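Local coordinates for protein Medium/long-chain acyl-CoA thioesterase YigI (Shewanella oneidensis, PDB 3E8P) that probably hydrolyses medium- and long-chain fatty acyl-CoA thioesters to the free fatty acid and coenzyme A as a hotdog-fold thioesterase, at residues S140-E145 and G159-G164. Sequence-based numbering, arbitrary orientation.
Sequences SVCRME and GTYMVG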
loop_
_atom_site.group_PDB
_atom_site.type_symbol
_atom_site.label_atom_id
_atom_site.label_comp_id
_atom_site.label_asym_id
_atom_site.label_seq_id
_atom_site.Cartn_x
_atom_site.Cartn_y
_atom_site.Cartn_z
ATOM N N SER A 140 -3.632 6.841 13.433
ATOM C CA SER A 140 -3.908 5.440 13.753
ATOM C C SER A 140 -3.932 4.591 12.481
ATOM O O SER A 140 -4.386 5.050 11.427
ATOM C CB SER A 140 -5.259 5.291 14.459
ATOM O OG SER A 140 -5.231 5.887 15.739
ATOM N N VAL A 141 -3.433 3.362 12.583
ATOM C CA VAL A 141 -3.440 2.437 11.460
ATOM C C VAL A 141 -4.403 1.309 11.812
ATOM O O VAL A 141 -4.408 0.822 12.941
ATOM C CB VAL A 141 -2.036 1.862 11.172
ATOM C CG1 VAL A 141 -2.074 0.998 9.901
ATOM C CG2 VAL A 141 -1.038 2.999 10.981
ATOM N N CYS A 142 -5.229 0.910 10.848
ATOM C CA CYS A 142 -6.214 -0.142 11.066
ATOM C C CYS A 142 -6.248 -1.211 9.982
ATOM O O CYS A 142 -5.804 -0.990 8.854
ATOM C CB CYS A 142 -7.614 0.463 11.146
ATOM S SG CYS A 142 -7.810 1.771 12.359
ATOM N N ARG A 143 -6.787 -2.372 10.346
ATOM C CA ARG A 143 -6.963 -3.469 9.408
ATOM C C ARG A 143 -8.474 -3.657 9.244
ATOM O O ARG A 143 -9.220 -3.627 10.222
ATOM C CB ARG A 143 -6.328 -4.756 9.940
ATOM C CG ARG A 143 -4.880 -4.926 9.514
ATOM C CD ARG A 143 -4.338 -6.308 9.821
ATOM N NE ARG A 143 -3.064 -6.530 9.139
ATOM C CZ ARG A 143 -2.331 -7.635 9.247
ATOM N NH1 ARG A 143 -2.740 -8.639 10.015
ATOM N NH2 ARG A 143 -1.189 -7.732 8.580
HETATM N N MSE A 144 -8.933 -3.829 8.010
HETATM C CA MSE A 144 -10.356 -4.011 7.773
HETATM C C MSE A 144 -10.587 -5.319 7.047
HETATM O O MSE A 144 -9.683 -5.860 6.421
HETATM C CB MSE A 144 -10.925 -2.865 6.934
HETATM C CG MSE A 144 -10.760 -1.492 7.549
HETATM SE SE MSE A 144 -8.918 -0.815 7.393
HETATM C CE MSE A 144 -9.104 0.187 5.774
ATOM N N GLU A 145 -11.818 -5.797 7.101
ATOM C CA GLU A 145 -12.159 -7.050 6.466
ATOM C C GLU A 145 -13.615 -7.037 6.024
ATOM O O GLU A 145 -14.494 -6.571 6.750
ATOM C CB GLU A 145 -11.897 -8.183 7.467
ATOM C CG GLU A 145 -12.610 -9.475 7.211
ATOM C CD GLU A 145 -14.095 -9.419 7.530
ATOM O OE1 GLU A 145 -14.485 -8.856 8.582
ATOM O OE2 GLU A 145 -14.873 -9.961 6.723
ATOM N N GLY A 159 -5.811 0.695 6.672
ATOM C CA GLY A 159 -5.897 2.138 6.520
ATOM C C GLY A 159 -5.148 2.951 7.563
ATOM O O GLY A 159 -5.034 2.554 8.724
ATOM N N THR A 160 -4.621 4.093 7.136
ATOM C CA THR A 160 -3.911 4.997 8.019
ATOM C C THR A 160 -4.839 6.195 8.150
ATOM O O THR A 160 -5.197 6.829 7.155
ATOM C CB THR A 160 -2.568 5.414 7.416
ATOM O OG1 THR A 160 -1.751 4.248 7.222
ATOM C CG2 THR A 160 -1.852 6.356 8.339
ATOM N N TYR A 161 -5.248 6.490 9.378
ATOM C CA TYR A 161 -6.178 7.579 9.619
ATOM C C TYR A 161 -5.659 8.693 10.507
ATOM O O TYR A 161 -4.832 8.477 11.398
ATOM C CB TYR A 161 -7.462 7.013 10.219
ATOM C CG TYR A 161 -8.165 6.043 9.303
ATOM C CD1 TYR A 161 -9.132 6.482 8.407
ATOM C CD2 TYR A 161 -7.827 4.688 9.299
ATOM C CE1 TYR A 161 -9.747 5.597 7.524
ATOM C CE2 TYR A 161 -8.427 3.801 8.424
ATOM C CZ TYR A 161 -9.385 4.259 7.537
ATOM O OH TYR A 161 -9.961 3.389 6.638
HETATM N N MSE A 162 -6.153 9.892 10.237
HETATM C CA MSE A 162 -5.804 11.079 11.004
HETATM C C MSE A 162 -6.875 11.161 12.095
HETATM O O MSE A 162 -8.068 11.189 11.792
HETATM C CB MSE A 162 -5.875 12.324 10.108
HETATM C CG MSE A 162 -5.336 13.591 10.738
HETATM SE SE MSE A 162 -3.415 13.523 10.968
HETATM C CE MSE A 162 -2.899 14.006 9.167
ATOM N N VAL A 163 -6.459 11.186 13.357
ATOM C CA VAL A 163 -7.416 11.262 14.463
ATOM C C VAL A 163 -7.178 12.461 15.373
ATOM O O VAL A 163 -7.846 12.628 16.397
ATOM C CB VAL A 163 -7.379 9.973 15.310
ATOM C CG1 VAL A 163 -7.910 8.799 14.489
ATOM C CG2 VAL A 163 -5.953 9.696 15.764
ATOM N N GLY A 164 -6.223 13.294 14.982
ATOM C CA GLY A 164 -5.891 14.479 15.751
ATOM C C GLY A 164 -5.027 15.427 14.938
ATOM O O GLY A 164 -4.820 15.149 13.733
ATOM O OXT GLY A 164 -4.556 16.443 15.498
#
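Ser140 and Cys142 pair with Tyr161 and Gly159 in the antiparallel hairpin formed by strands 139-148 and 153-162, part of the curved sheet that wraps helix 70-90 in the hotdog fold. Two hydrogen-bonded pairs flank the non-hydrogen-bonded pair Val141-Thr160. In the first, Tyr161 N gives an almost straight bond to Ser140 O (2.6 Å, 179° at the hydrogen), returned by Ser140 N to Tyr161 O at 2.9 Å. In the second, Cys142 N donates to Gly159 O at 2.7 Å, while Gly159 N returns a bond to Cys142 O. Gly159 O also receives a CA-H...O contact from Val141 CA (3.2 Å).

On the face turned to helix 70-90, the position a CB of Gly159 would take is filled by Met144 CE and the CE2 edge of the Tyr161 ring. Met144 is a selenomethionine in the crystal, and its chi3 of 94° swings CE to 3.5 Å from Gly159 N. The same methyl lies near the ring plane, 3.4 Å from Tyr161 OH, the two side chains meeting tip to tip. Cys142 SG approaches this ring obliquely, 4.2 Å from Tyr161 CD2, as a sulfur-aromatic contact. Ala85 packs on both Cys142 and Tyr161, and the phenol hydroxyl is hydrogen-bonded to Asp78. Farther along this face Ser140 OG, bonded to Gly136 N, lies by Val163 CG2. On the other face, Val141 CG2 runs alongside Thr160 OG1, which bonds to Asp112 of the second subunit.

Backbone bonds thus fix the strand register, while Cys142, Met144 and the Tyr161 ring form an apolar patch against helix 70-90, within which the buried tyrosine hydroxyl is satisfied by a carboxylate from the helix; the Val141 and Thr160 face instead meets other subunits.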